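Possible flavin reductase (PDB 2R0X) probably binds FMN and may reduce riboflavin or related flavins with NADPH. Local coordinates at residues Ile21-Thr34 with Leu80-Phe94. Numbering follows the deposited sequence. Where two conformers were deposited one is given.
Sequences IVTTSGETGQHGFT and LSNIFASPLSQEERF. With ACT (acetate ion), chain F; SO4 (sulfate ion), chain H; SO4 (sulfate ion), chain I.
I21 packs on F84 and Q30 on F94 where helices 78-84 and 90-94 cover the beta-hairpin of strands 17-25 and 30-43, part of the split-barrel-like fold of flavin reductases. The packing is tightest at the two buried rings. I21 CG2 lies over one face of F84, 3.8 Å from the ring centroid, while its CD1 reaches L80 CG; R93 CB lies against the opposite face, toward its rim. Q30, at the outer margin, sets CB almost centrally over F94, 3.5 Å from the centroid, and the extended chain beyond it lays the amide on the same ring, their planes 28° apart. The other face of F94 meets F84 CZ, and G32, without a side chain, lets both ring edges approach the strand.

The partly exposed margin at Q90 is more polar. Its chain, bent at chi2 (-48°), brings OE1 to G32 N at 3.1 Å, with the donor above the carbonyl plane, while NE2 bonds one sulfate only weakly. R93 NH1 and NH2 both donate to O4 of another sulfate, probably from the crystallisation liquor, which may mark a place for an anion. At the far end of the contact T34 N donates to F84 O, and T34 OG1 to S81 O at 2.7 Å, in the carbonyl plane on a lone pair.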
loop_
_atom_site.group_PDB
_atom_site.type_symbol
_atom_site.label_atom_id
_atom_site.label_comp_id
_atom_site.label_asym_id
_atom_site.label_seq_id
_atom_site.Cartn_x
_atom_site.Cartn_y
_atom_site.Cartn_z
ATOM N N ILE A 21 2.881 6.560 10.891
ATOM C CA ILE A 21 3.696 7.743 11.048
ATOM C C ILE A 21 5.135 7.311 10.743
ATOM O O ILE A 21 5.665 6.369 11.380
ATOM C CB ILE A 21 3.556 8.401 12.412
ATOM C CG1 ILE A 21 2.145 8.972 12.551
ATOM C CG2 ILE A 21 4.594 9.523 12.557
ATOM C CD1 ILE A 21 1.799 9.464 13.965
ATOM N N VAL A 22 5.715 7.891 9.705
ATOM C CA VAL A 22 7.030 7.510 9.203
ATOM C C VAL A 22 8.009 8.528 9.737
ATOM O O VAL A 22 7.851 9.713 9.503
ATOM C CB VAL A 22 7.004 7.482 7.677
ATOM C CG1 VAL A 22 8.424 7.180 7.123
ATOM C CG2 VAL A 22 5.959 6.428 7.187
ATOM N N THR A 23 9.060 8.069 10.420
ATOM C CA THR A 23 9.970 8.982 11.106
ATOM C C THR A 23 11.412 8.680 10.723
ATOM O O THR A 23 11.754 7.630 10.226
ATOM C CB THR A 23 9.848 8.804 12.618
ATOM O OG1 THR A 23 10.243 7.493 12.953
ATOM C CG2 THR A 23 8.420 9.077 13.108
ATOM N N THR A 24 12.262 9.660 11.023
ATOM C CA THR A 24 13.700 9.533 10.887
ATOM C C THR A 24 14.325 10.472 11.930
ATOM O O THR A 24 13.661 11.321 12.529
ATOM C CB THR A 24 14.193 9.821 9.445
ATOM O OG1 THR A 24 15.545 9.387 9.304
ATOM C CG2 THR A 24 14.091 11.300 9.072
ATOM N N SER A 25 15.638 10.313 12.097
ATOM C CA SER A 25 16.419 11.004 13.120
ATOM C C SER A 25 17.475 11.895 12.530
ATOM O O SER A 25 18.153 11.482 11.580
ATOM C CB SER A 25 17.220 9.972 13.869
ATOM O OG SER A 25 18.294 9.595 13.017
ATOM N N GLY A 26 17.778 12.989 13.229
ATOM C CA GLY A 26 18.618 13.993 12.647
ATOM C C GLY A 26 19.301 14.730 13.770
ATOM O O GLY A 26 19.037 14.489 14.957
ATOM N N GLU A 27 20.209 15.597 13.354
ATOM C CA GLU A 27 20.794 16.625 14.193
ATOM C C GLU A 27 19.778 17.749 14.243
ATOM O O GLU A 27 19.498 18.285 15.326
ATOM C CB GLU A 27 22.099 17.097 13.576
ATOM C CG GLU A 27 23.003 17.913 14.493
ATOM C CD GLU A 27 24.454 17.816 14.060
ATOM O OE1 GLU A 27 24.849 16.712 13.648
ATOM O OE2 GLU A 27 25.195 18.822 14.134
ATOM N N THR A 28 19.152 18.035 13.090
ATOM C CA THR A 28 17.981 18.894 13.069
ATOM C C THR A 28 16.966 18.325 14.083
ATOM O O THR A 28 16.009 18.999 14.460
ATOM C CB THR A 28 17.315 18.957 11.681
ATOM N N GLY A 29 17.176 17.076 14.503
ATOM C CA GLY A 29 16.388 16.433 15.562
ATOM C C GLY A 29 15.491 15.399 14.913
ATOM O O GLY A 29 15.869 14.839 13.847
ATOM N N GLN A 30 14.315 15.140 15.518
ATOM C CA GLN A 30 13.351 14.159 14.968
ATOM C C GLN A 30 12.463 14.739 13.850
ATOM O O GLN A 30 12.111 15.914 13.865
ATOM C CB GLN A 30 12.441 13.598 16.067
ATOM C CG GLN A 30 13.148 13.057 17.336
ATOM C CD GLN A 30 12.213 12.923 18.606
ATOM O OE1 GLN A 30 12.095 11.834 19.221
ATOM N NE2 GLN A 30 11.592 14.035 19.011
ATOM N N HIS A 31 12.114 13.889 12.886
ATOM C CA HIS A 31 11.298 14.306 11.736
ATOM C C HIS A 31 10.324 13.187 11.454
ATOM O O HIS A 31 10.675 12.024 11.549
ATOM C CB HIS A 31 12.158 14.564 10.498
ATOM C CG HIS A 31 13.227 15.554 10.765
ATOM N ND1 HIS A 31 13.016 16.909 10.732
ATOM C CD2 HIS A 31 14.504 15.381 11.165
ATOM C CE1 HIS A 31 14.134 17.538 11.048
ATOM N NE2 HIS A 31 15.057 16.629 11.310
ATOM N N GLY A 32 9.119 13.529 11.076
ATOM C CA GLY A 32 8.207 12.467 10.652
ATOM C C GLY A 32 7.023 13.014 9.912
ATOM O O GLY A 32 6.804 14.217 9.868
ATOM N N PHE A 33 6.227 12.114 9.356
ATOM C CA PHE A 33 5.035 12.459 8.605
ATOM C C PHE A 33 4.064 11.287 8.601
ATOM O O PHE A 33 4.452 10.144 8.626
ATOM C CB PHE A 33 5.360 12.912 7.164
ATOM C CG PHE A 33 5.931 11.832 6.277
ATOM C CD1 PHE A 33 7.276 11.527 6.308
ATOM C CD2 PHE A 33 5.144 11.119 5.369
ATOM C CE1 PHE A 33 7.826 10.561 5.506
ATOM C CE2 PHE A 33 5.737 10.118 4.545
ATOM C CZ PHE A 33 7.066 9.859 4.640
ATOM N N THR A 34 2.781 11.623 8.514
ATOM C CA THR A 34 1.723 10.615 8.363
ATOM C C THR A 34 1.700 10.104 6.928
ATOM O O THR A 34 1.724 10.907 5.987
ATOM C CB THR A 34 0.377 11.190 8.772
ATOM O OG1 THR A 34 0.488 11.633 10.115
ATOM C CG2 THR A 34 -0.743 10.158 8.677
ATOM N N LEU A 80 -2.949 11.621 16.727
ATOM C CA LEU A 80 -1.541 11.645 16.361
ATOM C C LEU A 80 -1.381 11.639 14.837
ATOM O O LEU A 80 -0.514 12.328 14.274
ATOM C CB LEU A 80 -0.796 10.503 17.040
ATOM C CG LEU A 80 0.699 10.660 17.101
ATOM C CD1 LEU A 80 1.106 11.835 17.997
ATOM C CD2 LEU A 80 1.254 9.340 17.627
ATOM N N SER A 81 -2.191 10.833 14.156
ATOM C CA SER A 81 -2.225 10.828 12.709
ATOM C C SER A 81 -2.450 12.238 12.161
ATOM O O SER A 81 -1.718 12.732 11.278
ATOM C CB SER A 81 -3.347 9.913 12.231
ATOM O OG SER A 81 -3.486 9.977 10.835
ATOM N N ASN A 82 -3.469 12.928 12.665
ATOM C CA ASN A 82 -3.729 14.283 12.217
ATOM C C ASN A 82 -2.569 15.212 12.521
ATOM O O ASN A 82 -2.206 16.045 11.683
ATOM C CB ASN A 82 -5.025 14.813 12.866
ATOM C CG ASN A 82 -6.275 14.153 12.320
ATOM O OD1 ASN A 82 -6.234 13.433 11.319
ATOM N ND2 ASN A 82 -7.413 14.432 12.962
ATOM N N ILE A 83 -1.987 15.122 13.696
ATOM C CA ILE A 83 -0.892 15.986 14.062
ATOM C C ILE A 83 0.306 15.839 13.112
ATOM O O ILE A 83 0.915 16.835 12.704
ATOM C CB ILE A 83 -0.492 15.677 15.529
ATOM C CG1 ILE A 83 -1.538 16.276 16.479
ATOM C CG2 ILE A 83 0.955 16.120 15.852
ATOM C CD1 ILE A 83 -1.473 15.658 17.872
ATOM N N PHE A 84 0.621 14.608 12.752
ATOM C CA PHE A 84 1.733 14.351 11.847
ATOM C C PHE A 84 1.424 14.549 10.351
ATOM O O PHE A 84 2.287 14.418 9.512
ATOM C CB PHE A 84 2.338 12.974 12.127
ATOM C CG PHE A 84 3.380 12.992 13.215
ATOM C CD1 PHE A 84 3.037 12.852 14.544
ATOM C CD2 PHE A 84 4.728 13.093 12.856
ATOM C CE1 PHE A 84 4.046 12.892 15.516
ATOM C CE2 PHE A 84 5.686 13.103 13.834
ATOM C CZ PHE A 84 5.328 12.977 15.172
ATOM N N ALA A 85 0.196 14.956 10.061
ATOM C CA ALA A 85 -0.222 15.380 8.715
ATOM C C ALA A 85 -0.373 16.873 8.583
ATOM O O ALA A 85 -0.813 17.338 7.533
ATOM C CB ALA A 85 -1.571 14.707 8.379
ATOM N N SER A 86 -0.096 17.630 9.627
ATOM C CA SER A 86 -0.415 19.053 9.678
ATOM C C SER A 86 0.834 19.923 9.913
ATOM O O SER A 86 1.786 19.487 10.522
ATOM C CB SER A 86 -1.415 19.284 10.817
ATOM O OG SER A 86 -2.612 18.529 10.684
ATOM N N PRO A 87 0.840 21.170 9.428
ATOM C CA PRO A 87 2.005 22.061 9.486
ATOM C C PRO A 87 2.247 22.572 10.911
ATOM O O PRO A 87 1.976 23.737 11.266
ATOM C CB PRO A 87 1.666 23.181 8.514
ATOM C CG PRO A 87 0.220 23.258 8.602
ATOM C CD PRO A 87 -0.269 21.834 8.743
ATOM N N LEU A 88 2.748 21.661 11.718
ATOM C CA LEU A 88 3.272 21.926 13.037
ATOM C C LEU A 88 4.754 21.737 13.028
ATOM O O LEU A 88 5.260 20.946 12.231
ATOM C CB LEU A 88 2.720 20.901 14.032
ATOM C CG LEU A 88 1.271 21.097 14.378
ATOM C CD1 LEU A 88 0.674 19.907 15.129
ATOM C CD2 LEU A 88 1.097 22.381 15.218
ATOM N N SER A 89 5.459 22.396 13.931
ATOM C CA SER A 89 6.882 22.092 14.102
ATOM C C SER A 89 7.091 20.624 14.522
ATOM O O SER A 89 6.209 20.006 15.147
ATOM C CB SER A 89 7.486 23.005 15.163
ATOM O OG SER A 89 7.017 22.622 16.443
ATOM N N GLN A 90 8.256 20.065 14.201
ATOM C CA GLN A 90 8.518 18.708 14.647
ATOM C C GLN A 90 8.522 18.637 16.172
ATOM O O GLN A 90 8.041 17.663 16.746
ATOM C CB GLN A 90 9.837 18.170 14.115
ATOM C CG GLN A 90 10.000 18.133 12.590
ATOM C CD GLN A 90 8.837 17.523 11.883
ATOM O OE1 GLN A 90 8.482 16.345 12.076
ATOM N NE2 GLN A 90 8.193 18.345 11.051
ATOM N N GLU A 91 8.988 19.674 16.859
ATOM C CA GLU A 91 8.969 19.640 18.297
ATOM C C GLU A 91 7.570 19.492 18.855
ATOM O O GLU A 91 7.326 18.695 19.763
ATOM C CB GLU A 91 9.650 20.884 18.845
ATOM C CG GLU A 91 9.900 20.815 20.323
ATOM N N GLU A 92 6.638 20.251 18.317
ATOM C CA GLU A 92 5.252 20.143 18.738
ATOM C C GLU A 92 4.710 18.757 18.396
ATOM O O GLU A 92 4.114 18.105 19.233
ATOM C CB GLU A 92 4.365 21.236 18.162
ATOM C CG GLU A 92 2.837 20.989 18.419
ATOM C CD GLU A 92 2.406 20.806 19.905
ATOM O OE1 GLU A 92 3.052 21.457 20.746
ATOM O OE2 GLU A 92 1.415 20.029 20.213
ATOM N N ARG A 93 4.945 18.287 17.169
ATOM C CA ARG A 93 4.437 16.975 16.776
ATOM C C ARG A 93 4.910 15.894 17.770
ATOM O O ARG A 93 4.121 15.123 18.295
ATOM C CB ARG A 93 4.861 16.600 15.369
ATOM C CG ARG A 93 4.213 17.365 14.252
ATOM C CD ARG A 93 4.768 16.885 12.904
ATOM N NE ARG A 93 3.999 17.348 11.769
ATOM C CZ ARG A 93 4.366 17.109 10.519
ATOM N NH1 ARG A 93 5.496 16.507 10.259
ATOM N NH2 ARG A 93 3.610 17.510 9.533
ATOM N N PHE A 94 6.215 15.801 17.965
ATOM C CA PHE A 94 6.781 14.687 18.743
ATOM C C PHE A 94 6.347 14.771 20.202
ATOM O O PHE A 94 6.232 13.734 20.886
ATOM C CB PHE A 94 8.313 14.575 18.585
ATOM C CG PHE A 94 8.712 13.887 17.287
ATOM C CD1 PHE A 94 8.771 14.580 16.086
ATOM C CD2 PHE A 94 8.866 12.538 17.257
ATOM C CE1 PHE A 94 9.036 13.933 14.906
ATOM C CE2 PHE A 94 9.123 11.880 16.101
ATOM C CZ PHE A 94 9.254 12.596 14.932
HETATM C C ACT F . 18.646 16.603 9.720
HETATM O O ACT F . 18.431 17.656 9.147
HETATM O OXT ACT F . 17.943 16.450 10.718
HETATM C CH3 ACT F . 19.797 15.704 9.363
HETATM S S SO4 H . 6.091 17.423 6.671
HETATM O O1 SO4 H . 7.242 17.796 7.490
HETATM O O2 SO4 H . 6.486 17.128 5.351
HETATM O O3 SO4 H . 5.226 18.573 6.806
HETATM O O4 SO4 H . 5.397 16.296 7.301
HETATM S S SO4 I . 11.925 21.079 9.679
HETATM O O1 SO4 I . 13.033 20.733 10.583
HETATM O O2 SO4 I . 12.278 20.674 8.313
HETATM O O3 SO4 I . 11.711 22.538 9.727
HETATM O O4 SO4 I . 10.714 20.422 10.171
#